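Local coordinates for protein CofB (Escherichia coli, PDB 5AX6) that serves as a minor pilin subunit of the CFA/III type IVb pilus and, as a homotrimer, probably takes part in pilus assembly, at residues A[44-48]-A[135-139]; A[55-59]-A[71-75]; A[178-182]-A[202-208]; A[438-444]-A[456-462]. All coordinates share one frame. Numbering follows the deposited sequence.

Interaction 1: A[44-48]-A[135-139]; sequences PLYEQ and VGSAI
This is a loop-to-loop contact, pairing the loop after strand 37-42 with the connection between strands 121-130 and 139-148 of the pilin domain. It is a tight packing of two irregular loops, made close by a positive-phi glycine. The segments run in nearly opposed directions, 152° apart, with the CA of Y46 4.2 Å from that of G136. P44 and L45 form a short 3-10 turn. G136 takes phi/psi 75/19, and a CB there would press on the carbonyl carbons of Y46 and E47. No hydrogen bond crosses directly; two CA-H...O contacts do: G136 CA to L45 O (3.5 Å) and Y46 CA to G136 O (3.6 Å). Y46, rotamer m, lays its ring edge beside G136 O (3.5 Å from CD1) and S137 O (3.7 Å from CE1). One water donates to Y46 OH (2.8 Å) and accepts from I139 N (2.8 Å). L45 CD1 meets I139 CD1 at 4.2 Å, both side chains m,t. Q48 O touches V135 CG1 (3.5 Å). Around this seam, L45 and I139 pack on V25 of helix 4-25 and F128 of strand 121-130, while the Y46 hydroxyl bonds the carbonyl of V25.

Interaction 2: A[55-59]-A[71-75]; sequences INRTT and ASEFI
Neither 55-59 nor most of 71-75 is regular in backbone; only I75 enters a strand. N56 (-64/128), R57 (-139/146) and T58 (-102/167) are extended, whereas A71 and S72 turn with psi near zero before E73 (-108/-57) and F74 (-79/170) lead into the strand. The closest CA atoms, those of N56 and E73, are 4.7 Å apart, and no backbone hydrogen bond spans the gap. The side chain of N56 does that work: in an m rotamer pointing toward the turn, it donates from ND2 to F74 O (3.0 Å), while its CB rests 3.7 Å from I75 CG1. One water donates to both N56 OD1 (2.6 Å) and S72 O (2.7 Å), another joins N56 ND2 (3.0 Å) to A71 O (2.7 Å), and a third joins R57 N (3.1 Å) to S72 O (3.0 Å). The CA-to-CB bond of R57 points away; NH1 bonds N56 O at 2.9 Å and NH2 reaches L45 O. The principle is that of a loop fixed by a buried asparagine amide bonded to backbone, here at the edge of the pilin domain's antiparallel sheet, where T58 and I75 both bond the backbone of strand 121-130.

Interaction 3: A[178-182]-A[202-208]; sequences KDIYV and PLTFSGL
A single beta bridge ties the loop 202-208 to strand 179-185 in the antiparallel sheet of the pilin domain; V182, Y181 and T204 are the three residues burying the most surface. Y181 and T204 are the bridged pair, CA atoms 4.2 Å apart. On one flank V182 N donates to L203 O (2.9 Å). On the other, F205 N donates to I180 O (2.8 Å). V182, chi1 t, points toward the loop, its CG2 lying 4.0 Å from L203 CD2 and 4.2 Å from L208 CD2. Although the CA-to-CB bond of Y181 points away, chi1 of -81° carries the ring back beside the loop, with P202 CB at its edge, 3.8 Å from CE1. Its hydroxyl bonds N64 and Q48 of the third subunit, so the bridge lies at a trimer interface. After T204 the chain turns toward helix 208-211, and a water links D179 OD1 to S206 N. A CH-pi contact seals the bridge: T204 CG2 stands 3.7 Å from the centroid of the Y181 ring, over its face.

Interaction 4: A[438-444]-A[456-462]; sequences YLSGTAI and TATMGVF
An antiparallel beta hairpin with a beta bulge, this pairing joins strands 438-448 and 452-463 of the C-terminal domain; the axes of 438-444 and 456-462 approach to 4.7 Å, their directions 164° apart. Y438 opens it as a hydrogen-bonded pair with F462: Y438 N to F462 O is 2.9 Å and F462 N to Y438 O 3.0 Å, and the two rings meet obliquely, CD2 to CD2 at 3.6 Å. Y438 also meets its counterparts in both other subunits edge-to-face. L439, opposite V461, turns to the other face and brings CD1 to 3.9 Å from M459 SD. S440 (-95/-20) and G441 (123/-164) then share one partner, G460: S440 N donates to G460 O (2.8 Å), and G460 N to G441 O (3.1 Å). Glycine suits both sites, since a CB on G441 would jam against the preceding carbonyl and one on G460 would strike S440 CB. G441 and T442 also pair with a strand of the second subunit, extending the sheet across the interface. T442, chi1 t and opposite M459, faces strands 398-409 and 478-487. Its OG1 donates to T458 O (2.9 Å), which A443 N shares at 3.0 Å, with T458 N returning a bond to A443 O (3.1 Å). I444 ends the run opposite A457, its CG1 3.9 Å from A457 CB.

In the fold
Three of the contacts lie in the pilin domain, and the fourth lies at the far end of an elongated chain. Interactions 1 and 2 have centres 11 Å apart and are joined by R57, whose NH2 probably bonds L45 O (2.8 Å) and S137 O (2.9 Å), so one arginine of 55-59 stitches both segments of interaction 1. Interaction 3 is about 29 Å from interaction 1, centre to centre, and does not touch it within the chain; across the trimer, however, Q48 from the 44-48 segment of one subunit packs against D179 of another. Interaction 4 is some 96 to 102 Å from the others, centre to centre, where it meets both other subunits of the trimer.

Interaction 1: A[44-48]-A[135-139]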
loop_
_atom_site.group_PDB
_atom_site.type_symbol
_atom_site.label_atom_id
_atom_site.label_comp_id
_atom_site.label_asym_id
_atom_site.label_seq_id
_atom_site.Cartn_x
_atom_site.Cartn_y
_atom_site.Cartn_z
ATOM N N PRO A 44 -13.954 -13.561 31.256
ATOM C CA PRO A 44 -14.650 -14.101 32.432
ATOM C C PRO A 44 -16.089 -13.604 32.558
ATOM O O PRO A 44 -16.896 -14.256 33.219
ATOM C CB PRO A 44 -13.792 -13.606 33.616
ATOM C CG PRO A 44 -12.990 -12.473 33.073
ATOM C CD PRO A 44 -12.711 -12.870 31.635
ATOM N N LEU A 45 -16.406 -12.466 31.943
ATOM C CA LEU A 45 -17.795 -12.015 31.898
ATOM C C LEU A 45 -18.706 -13.098 31.337
ATOM O O LEU A 45 -19.864 -13.212 31.732
ATOM C CB LEU A 45 -17.923 -10.746 31.043
ATOM C CG LEU A 45 -17.288 -9.455 31.562
ATOM C CD1 LEU A 45 -17.431 -8.355 30.514
ATOM C CD2 LEU A 45 -17.938 -9.016 32.860
ATOM N N TYR A 46 -18.188 -13.902 30.412
ATOM C CA TYR A 46 -19.067 -14.770 29.634
ATOM C C TYR A 46 -18.858 -16.267 29.898
ATOM O O TYR A 46 -19.263 -17.124 29.103
ATOM C CB TYR A 46 -18.898 -14.431 28.152
ATOM C CG TYR A 46 -19.093 -12.955 27.902
ATOM C CD1 TYR A 46 -20.300 -12.337 28.217
ATOM C CD2 TYR A 46 -18.067 -12.169 27.381
ATOM C CE1 TYR A 46 -20.486 -10.967 28.013
ATOM C CE2 TYR A 46 -18.239 -10.803 27.169
ATOM C CZ TYR A 46 -19.446 -10.208 27.488
ATOM O OH TYR A 46 -19.620 -8.856 27.282
ATOM N N GLU A 47 -18.252 -16.560 31.037
ATOM C CA GLU A 47 -18.085 -17.929 31.510
ATOM C C GLU A 47 -19.144 -18.282 32.541
ATOM O O GLU A 47 -19.327 -17.560 33.520
ATOM C CB GLU A 47 -16.699 -18.117 32.117
ATOM C CG GLU A 47 -15.588 -18.194 31.095
ATOM C CD GLU A 47 -15.691 -19.444 30.238
ATOM O OE1 GLU A 47 -15.101 -20.478 30.616
ATOM O OE2 GLU A 47 -16.371 -19.394 29.187
ATOM N N GLN A 48 -19.836 -19.399 32.335
ATOM C CA GLN A 48 -20.882 -19.815 33.273
ATOM C C GLN A 48 -20.349 -20.058 34.681
ATOM O O GLN A 48 -21.100 -20.018 35.652
ATOM C CB GLN A 48 -21.570 -21.087 32.782
ATOM C CG GLN A 48 -22.533 -20.886 31.640
ATOM C CD GLN A 48 -23.318 -22.155 31.329
ATOM O OE1 GLN A 48 -22.941 -22.933 30.452
ATOM N NE2 GLN A 48 -24.411 -22.369 32.056
ATOM N N VAL A 135 -26.638 -17.415 32.963
ATOM C CA VAL A 135 -25.408 -17.011 33.627
ATOM C C VAL A 135 -24.343 -16.748 32.572
ATOM O O VAL A 135 -24.157 -17.552 31.665
ATOM C CB VAL A 135 -24.910 -18.080 34.617
ATOM C CG1 VAL A 135 -23.604 -17.645 35.242
ATOM C CG2 VAL A 135 -25.954 -18.338 35.694
ATOM N N GLY A 136 -23.651 -15.621 32.691
ATOM C CA GLY A 136 -22.668 -15.236 31.691
ATOM C C GLY A 136 -23.293 -14.728 30.399
ATOM O O GLY A 136 -22.644 -14.694 29.355
ATOM N N SER A 137 -24.560 -14.330 30.475
ATOM C CA SER A 137 -25.283 -13.792 29.327
ATOM C C SER A 137 -24.539 -12.659 28.631
ATOM O O SER A 137 -23.796 -11.921 29.270
ATOM C CB SER A 137 -26.651 -13.284 29.771
ATOM O OG SER A 137 -27.284 -12.567 28.730
ATOM N N ALA A 138 -24.762 -12.513 27.326
ATOM C CA ALA A 138 -24.244 -11.358 26.590
ATOM C C ALA A 138 -24.818 -10.081 27.180
ATOM O O ALA A 138 -25.888 -10.088 27.789
ATOM C CB ALA A 138 -24.585 -11.459 25.107
ATOM N N ILE A 139 -24.097 -8.984 27.005
ATOM C CA ILE A 139 -24.476 -7.710 27.587
ATOM C C ILE A 139 -24.882 -6.749 26.475
ATOM O O ILE A 139 -24.081 -6.456 25.578
ATOM C CB ILE A 139 -23.309 -7.113 28.408
ATOM C CG1 ILE A 139 -23.007 -8.001 29.629
ATOM C CG2 ILE A 139 -23.621 -5.679 28.818
ATOM C CD1 ILE A 139 -21.618 -7.734 30.268
HETATM O O HOH W 1 -21.728 -8.952 25.451
#

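Interaction 2: A[55-59]-A[71-75]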
loop_
_atom_site.group_PDB
_atom_site.type_symbol
_atom_site.label_atom_id
_atom_site.label_comp_id
_atom_site.label_asym_id
_atom_site.label_seq_id
_atom_site.Cartn_x
_atom_site.Cartn_y
_atom_site.Cartn_z
ATOM N N ILE A 55 -20.122 -12.184 36.741
ATOM C CA ILE A 55 -21.423 -12.748 36.373
ATOM C C ILE A 55 -22.596 -11.836 36.725
ATOM O O ILE A 55 -23.747 -12.196 36.479
ATOM C CB ILE A 55 -21.673 -14.107 37.050
ATOM C CG1 ILE A 55 -21.582 -13.976 38.571
ATOM C CG2 ILE A 55 -20.709 -15.149 36.522
ATOM C CD1 ILE A 55 -21.887 -15.263 39.308
ATOM N N ASN A 56 -22.318 -10.679 37.316
ATOM C CA ASN A 56 -23.384 -9.749 37.684
ATOM C C ASN A 56 -24.121 -9.220 36.455
ATOM O O ASN A 56 -23.490 -8.718 35.532
ATOM C CB ASN A 56 -22.827 -8.564 38.480
ATOM C CG ASN A 56 -22.336 -8.958 39.850
ATOM O OD1 ASN A 56 -21.861 -10.077 40.058
ATOM N ND2 ASN A 56 -22.458 -8.041 40.801
ATOM N N ARG A 57 -25.449 -9.318 36.457
ATOM C CA ARG A 57 -26.279 -8.721 35.399
ATOM C C ARG A 57 -27.519 -8.070 35.971
ATOM O O ARG A 57 -28.106 -8.576 36.926
ATOM C CB ARG A 57 -26.740 -9.768 34.372
ATOM C CG ARG A 57 -25.614 -10.485 33.656
ATOM C CD ARG A 57 -24.900 -9.561 32.701
ATOM N NE ARG A 57 -24.003 -10.362 31.889
ATOM C CZ ARG A 57 -22.795 -10.750 32.287
ATOM N NH1 ARG A 57 -22.328 -10.374 33.476
ATOM N NH2 ARG A 57 -22.055 -11.512 31.493
ATOM N N THR A 58 -27.942 -6.977 35.354
ATOM C CA THR A 58 -29.279 -6.463 35.593
ATOM C C THR A 58 -30.155 -6.867 34.402
ATOM O O THR A 58 -29.646 -7.312 33.373
ATOM C CB THR A 58 -29.274 -4.944 35.795
ATOM O OG1 THR A 58 -28.851 -4.301 34.585
ATOM C CG2 THR A 58 -28.298 -4.570 36.932
ATOM N N THR A 59 -31.470 -6.727 34.530
ATOM C CA THR A 59 -32.348 -7.227 33.469
ATOM C C THR A 59 -33.268 -6.149 32.907
ATOM O O THR A 59 -34.231 -6.455 32.190
ATOM C CB THR A 59 -33.207 -8.403 33.967
ATOM O OG1 THR A 59 -33.992 -7.969 35.078
ATOM C CG2 THR A 59 -32.322 -9.558 34.401
ATOM N N ALA A 71 -27.451 -6.091 44.962
ATOM C CA ALA A 71 -26.012 -5.844 44.802
ATOM C C ALA A 71 -25.287 -6.993 44.106
ATOM O O ALA A 71 -24.108 -6.877 43.752
ATOM C CB ALA A 71 -25.368 -5.568 46.158
ATOM N N SER A 72 -25.991 -8.104 43.921
ATOM C CA SER A 72 -25.461 -9.219 43.149
ATOM C C SER A 72 -25.854 -9.077 41.679
ATOM O O SER A 72 -25.497 -9.910 40.853
ATOM C CB SER A 72 -25.973 -10.549 43.700
ATOM O OG SER A 72 -27.294 -10.791 43.252
ATOM N N GLU A 73 -26.605 -8.026 41.367
ATOM C CA GLU A 73 -27.006 -7.755 39.985
ATOM C C GLU A 73 -26.254 -6.547 39.443
ATOM O O GLU A 73 -25.560 -6.646 38.439
ATOM C CB GLU A 73 -28.525 -7.540 39.890
ATOM C CG GLU A 73 -29.295 -8.800 40.264
ATOM C CD GLU A 73 -30.798 -8.606 40.280
ATOM O OE1 GLU A 73 -31.264 -7.448 40.143
ATOM O OE2 GLU A 73 -31.507 -9.621 40.454
ATOM N N PHE A 74 -26.374 -5.406 40.113
ATOM C CA PHE A 74 -25.543 -4.279 39.717
ATOM C C PHE A 74 -24.140 -4.467 40.277
ATOM O O PHE A 74 -23.886 -5.365 41.087
ATOM C CB PHE A 74 -26.148 -2.936 40.151
ATOM C CG PHE A 74 -26.226 -2.730 41.636
ATOM C CD1 PHE A 74 -25.111 -2.326 42.361
ATOM C CD2 PHE A 74 -27.434 -2.883 42.307
ATOM C CE1 PHE A 74 -25.197 -2.103 43.739
ATOM C CE2 PHE A 74 -27.530 -2.657 43.680
ATOM C CZ PHE A 74 -26.412 -2.268 44.396
ATOM N N ILE A 75 -23.226 -3.620 39.834
ATOM C CA ILE A 75 -21.844 -3.681 40.289
ATOM C C ILE A 75 -21.504 -2.390 41.023
ATOM O O ILE A 75 -21.527 -1.307 40.440
ATOM C CB ILE A 75 -20.889 -3.899 39.103
ATOM C CG1 ILE A 75 -21.146 -5.283 38.498
ATOM C CG2 ILE A 75 -19.420 -3.777 39.540
ATOM C CD1 ILE A 75 -20.319 -5.542 37.227
HETATM O O HOH W 2 -24.135 -5.648 36.411
HETATM O O HOH W 3 -23.651 -11.865 40.730
HETATM O O HOH W 4 -21.694 -8.121 43.715
HETATM O O HOH W 5 -26.583 -11.439 38.467
HETATM O O HOH W 6 -32.207 -6.013 37.274
#

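Interaction 3: A[178-182]-A[202-208]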
loop_
_atom_site.group_PDB
_atom_site.type_symbol
_atom_site.label_atom_id
_atom_site.label_comp_id
_atom_site.label_asym_id
_atom_site.label_seq_id
_atom_site.Cartn_x
_atom_site.Cartn_y
_atom_site.Cartn_z
ATOM N N LYS A 178 -26.356 6.249 24.418
ATOM C CA LYS A 178 -27.656 5.803 23.937
ATOM C C LYS A 178 -28.728 6.723 24.514
ATOM O O LYS A 178 -29.643 7.162 23.814
ATOM C CB LYS A 178 -27.904 4.347 24.330
ATOM C CG LYS A 178 -29.184 3.757 23.744
ATOM C CD LYS A 178 -29.454 2.368 24.303
ATOM C CE LYS A 178 -30.725 1.776 23.717
ATOM N NZ LYS A 178 -30.473 1.284 22.341
ATOM N N ASP A 179 -28.595 7.022 25.800
ATOM C CA ASP A 179 -29.396 8.063 26.422
ATOM C C ASP A 179 -28.811 8.431 27.773
ATOM O O ASP A 179 -27.847 7.807 28.260
ATOM C CB ASP A 179 -30.867 7.642 26.580
ATOM C CG ASP A 179 -31.843 8.804 26.317
ATOM O OD1 ASP A 179 -31.561 9.955 26.737
ATOM O OD2 ASP A 179 -32.883 8.574 25.665
ATOM N N ILE A 180 -29.410 9.456 28.364
ATOM C CA ILE A 180 -28.989 9.988 29.644
ATOM C C ILE A 180 -30.233 10.214 30.476
ATOM O O ILE A 180 -31.126 10.933 30.050
ATOM C CB ILE A 180 -28.230 11.312 29.480
ATOM C CG1 ILE A 180 -26.953 11.089 28.662
ATOM C CG2 ILE A 180 -27.939 11.924 30.839
ATOM C CD1 ILE A 180 -26.259 12.372 28.254
ATOM N N TYR A 181 -30.295 9.590 31.646
ATOM C CA TYR A 181 -31.450 9.727 32.523
ATOM C C TYR A 181 -31.047 10.397 33.817
ATOM O O TYR A 181 -29.918 10.241 34.287
ATOM C CB TYR A 181 -32.079 8.362 32.832
ATOM C CG TYR A 181 -33.000 7.832 31.770
ATOM C CD1 TYR A 181 -34.369 7.762 31.987
ATOM C CD2 TYR A 181 -32.509 7.410 30.543
ATOM C CE1 TYR A 181 -35.223 7.270 31.013
ATOM C CE2 TYR A 181 -33.346 6.915 29.565
ATOM C CZ TYR A 181 -34.705 6.845 29.806
ATOM O OH TYR A 181 -35.541 6.357 28.830
ATOM N N VAL A 182 -31.984 11.133 34.404
ATOM C CA VAL A 182 -31.797 11.652 35.749
ATOM C C VAL A 182 -32.199 10.570 36.746
ATOM O O VAL A 182 -33.264 9.951 36.610
ATOM C CB VAL A 182 -32.630 12.928 35.984
ATOM C CG1 VAL A 182 -32.531 13.371 37.431
ATOM C CG2 VAL A 182 -32.176 14.032 35.046
ATOM N N PRO A 202 -40.314 8.439 33.456
ATOM C CA PRO A 202 -38.882 8.598 33.736
ATOM C C PRO A 202 -38.307 9.790 32.990
ATOM O O PRO A 202 -38.640 10.011 31.827
ATOM C CB PRO A 202 -38.276 7.277 33.243
ATOM C CG PRO A 202 -39.388 6.287 33.420
ATOM C CD PRO A 202 -40.649 7.056 33.071
ATOM N N LEU A 203 -37.456 10.546 33.674
ATOM C CA LEU A 203 -36.955 11.822 33.177
ATOM C C LEU A 203 -35.614 11.676 32.465
ATOM O O LEU A 203 -34.602 11.339 33.087
ATOM C CB LEU A 203 -36.825 12.812 34.337
ATOM C CG LEU A 203 -36.291 14.216 34.030
ATOM C CD1 LEU A 203 -37.242 14.982 33.122
ATOM C CD2 LEU A 203 -36.047 14.991 35.319
ATOM N N THR A 204 -35.614 11.925 31.162
ATOM C CA THR A 204 -34.371 11.917 30.384
ATOM C C THR A 204 -33.775 13.294 30.445
ATOM O O THR A 204 -34.480 14.260 30.741
ATOM C CB THR A 204 -34.603 11.536 28.925
ATOM O OG1 THR A 204 -35.418 12.537 28.306
ATOM C CG2 THR A 204 -35.283 10.185 28.830
ATOM N N PHE A 205 -32.480 13.403 30.169
ATOM C CA PHE A 205 -31.855 14.713 30.237
ATOM C C PHE A 205 -32.507 15.710 29.278
ATOM O O PHE A 205 -32.571 16.902 29.575
ATOM C CB PHE A 205 -30.363 14.642 29.939
ATOM C CG PHE A 205 -29.686 15.971 30.051
ATOM C CD1 PHE A 205 -29.412 16.515 31.300
ATOM C CD2 PHE A 205 -29.363 16.697 28.919
ATOM C CE1 PHE A 205 -28.805 17.756 31.416
ATOM C CE2 PHE A 205 -28.753 17.938 29.028
ATOM C CZ PHE A 205 -28.476 18.466 30.280
ATOM N N SER A 206 -32.995 15.228 28.139
ATOM C CA SER A 206 -33.615 16.119 27.157
ATOM C C SER A 206 -34.862 16.786 27.742
ATOM O O SER A 206 -35.162 17.936 27.426
ATOM C CB SER A 206 -33.957 15.367 25.862
ATOM O OG SER A 206 -35.216 14.717 25.936
ATOM N N GLY A 207 -35.569 16.080 28.616
ATOM C CA GLY A 207 -36.745 16.646 29.255
ATOM C C GLY A 207 -36.438 17.454 30.511
ATOM O O GLY A 207 -37.347 17.973 31.164
ATOM N N LEU A 208 -35.161 17.580 30.849
ATOM C CA LEU A 208 -34.790 18.138 32.147
ATOM C C LEU A 208 -35.026 19.642 32.278
ATOM O O LEU A 208 -35.432 20.113 33.344
ATOM C CB LEU A 208 -33.324 17.841 32.460
ATOM C CG LEU A 208 -32.892 18.430 33.806
ATOM C CD1 LEU A 208 -33.848 17.992 34.909
ATOM C CD2 LEU A 208 -31.463 18.046 34.144
HETATM O O HOH W 7 -31.928 12.916 26.699
#

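Interaction 4: A[438-444]-A[456-462]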
loop_
_atom_site.group_PDB
_atom_site.type_symbol
_atom_site.label_atom_id
_atom_site.label_comp_id
_atom_site.label_asym_id
_atom_site.label_seq_id
_atom_site.Cartn_x
_atom_site.Cartn_y
_atom_site.Cartn_z
ATOM N N TYR A 438 50.055 16.290 -36.353
ATOM C CA TYR A 438 50.214 16.429 -34.906
ATOM C C TYR A 438 48.994 17.133 -34.336
ATOM O O TYR A 438 48.542 18.139 -34.869
ATOM C CB TYR A 438 51.467 17.221 -34.536
ATOM C CG TYR A 438 52.722 16.772 -35.237
ATOM C CD1 TYR A 438 52.867 15.466 -35.683
ATOM C CD2 TYR A 438 53.767 17.660 -35.453
ATOM C CE1 TYR A 438 54.027 15.054 -36.335
ATOM C CE2 TYR A 438 54.923 17.262 -36.108
ATOM C CZ TYR A 438 55.046 15.960 -36.544
ATOM O OH TYR A 438 56.194 15.568 -37.188
ATOM N N LEU A 439 48.461 16.599 -33.250
ATOM C CA LEU A 439 47.290 17.189 -32.620
ATOM C C LEU A 439 47.667 18.395 -31.753
ATOM O O LEU A 439 48.606 18.320 -30.959
ATOM C CB LEU A 439 46.595 16.119 -31.775
ATOM C CG LEU A 439 45.206 16.344 -31.219
ATOM C CD1 LEU A 439 44.237 16.616 -32.367
ATOM C CD2 LEU A 439 44.821 15.091 -30.431
ATOM N N SER A 440 46.952 19.508 -31.905
ATOM C CA SER A 440 47.088 20.622 -30.963
ATOM C C SER A 440 46.011 20.527 -29.884
ATOM O O SER A 440 46.125 21.126 -28.806
ATOM C CB SER A 440 46.989 21.964 -31.677
ATOM O OG SER A 440 48.134 22.181 -32.480
ATOM N N GLY A 441 44.955 19.784 -30.195
ATOM C CA GLY A 441 43.868 19.580 -29.254
ATOM C C GLY A 441 42.524 20.012 -29.796
ATOM O O GLY A 441 42.367 20.220 -30.993
ATOM N N THR A 442 41.548 20.158 -28.903
ATOM C CA THR A 442 40.211 20.545 -29.322
ATOM C C THR A 442 39.510 21.346 -28.237
ATOM O O THR A 442 39.666 21.082 -27.036
ATOM C CB THR A 442 39.349 19.306 -29.695
ATOM O OG1 THR A 442 38.032 19.732 -30.067
ATOM C CG2 THR A 442 39.233 18.354 -28.516
ATOM N N ALA A 443 38.750 22.339 -28.676
ATOM C CA ALA A 443 37.878 23.095 -27.802
ATOM C C ALA A 443 36.443 22.728 -28.134
ATOM O O ALA A 443 35.986 22.948 -29.257
ATOM C CB ALA A 443 38.114 24.607 -27.967
ATOM N N ILE A 444 35.734 22.159 -27.161
ATOM C CA ILE A 444 34.362 21.738 -27.387
ATOM C C ILE A 444 33.442 22.631 -26.574
ATOM O O ILE A 444 33.599 22.772 -25.364
ATOM C CB ILE A 444 34.151 20.252 -27.026
ATOM C CG1 ILE A 444 35.006 19.374 -27.961
ATOM C CG2 ILE A 444 32.683 19.880 -27.186
ATOM C CD1 ILE A 444 35.254 17.927 -27.474
ATOM N N THR A 456 29.457 22.262 -30.594
ATOM C CA THR A 456 30.391 22.549 -31.676
ATOM C C THR A 456 31.804 22.381 -31.180
ATOM O O THR A 456 32.030 22.287 -29.976
ATOM C CB THR A 456 30.227 23.970 -32.214
ATOM O OG1 THR A 456 30.429 24.900 -31.136
ATOM C CG2 THR A 456 28.840 24.151 -32.803
ATOM N N ALA A 457 32.755 22.356 -32.105
ATOM C CA ALA A 457 34.139 22.090 -31.749
ATOM C C ALA A 457 35.104 22.649 -32.774
ATOM O O ALA A 457 34.836 22.606 -33.979
ATOM C CB ALA A 457 34.361 20.578 -31.599
ATOM N N THR A 458 36.237 23.156 -32.302
ATOM C CA THR A 458 37.359 23.404 -33.203
ATOM C C THR A 458 38.496 22.468 -32.824
ATOM O O THR A 458 38.643 22.111 -31.655
ATOM C CB THR A 458 37.849 24.870 -33.153
ATOM O OG1 THR A 458 38.242 25.194 -31.814
ATOM C CG2 THR A 458 36.738 25.813 -33.585
ATOM N N MET A 459 39.287 22.070 -33.817
ATOM C CA MET A 459 40.473 21.254 -33.592
ATOM C C MET A 459 41.666 21.902 -34.276
ATOM O O MET A 459 41.560 22.329 -35.420
ATOM C CB MET A 459 40.280 19.832 -34.140
ATOM C CG MET A 459 41.506 18.916 -33.955
ATOM S SD MET A 459 41.357 17.331 -34.824
ATOM C CE MET A 459 39.648 16.970 -34.449
ATOM N N GLY A 460 42.794 21.959 -33.579
ATOM C CA GLY A 460 44.040 22.417 -34.165
ATOM C C GLY A 460 44.894 21.241 -34.589
ATOM O O GLY A 460 45.099 20.303 -33.817
ATOM N N VAL A 461 45.392 21.288 -35.823
ATOM C CA VAL A 461 46.215 20.217 -36.371
ATOM C C VAL A 461 47.392 20.798 -37.159
ATOM O O VAL A 461 47.220 21.737 -37.931
ATOM C CB VAL A 461 45.381 19.288 -37.286
ATOM C CG1 VAL A 461 46.281 18.339 -38.084
ATOM C CG2 VAL A 461 44.346 18.496 -36.454
ATOM N N PHE A 462 48.582 20.255 -36.939
ATOM C CA PHE A 462 49.731 20.610 -37.764
ATOM C C PHE A 462 50.022 19.499 -38.755
ATOM O O PHE A 462 50.174 18.348 -38.367
ATOM C CB PHE A 462 50.972 20.881 -36.914
ATOM C CG PHE A 462 52.202 21.199 -37.737
ATOM C CD1 PHE A 462 52.332 22.431 -38.356
ATOM C CD2 PHE A 462 53.205 20.257 -37.907
ATOM C CE1 PHE A 462 53.455 22.723 -39.122
ATOM C CE2 PHE A 462 54.330 20.543 -38.667
ATOM C CZ PHE A 462 54.452 21.776 -39.276
#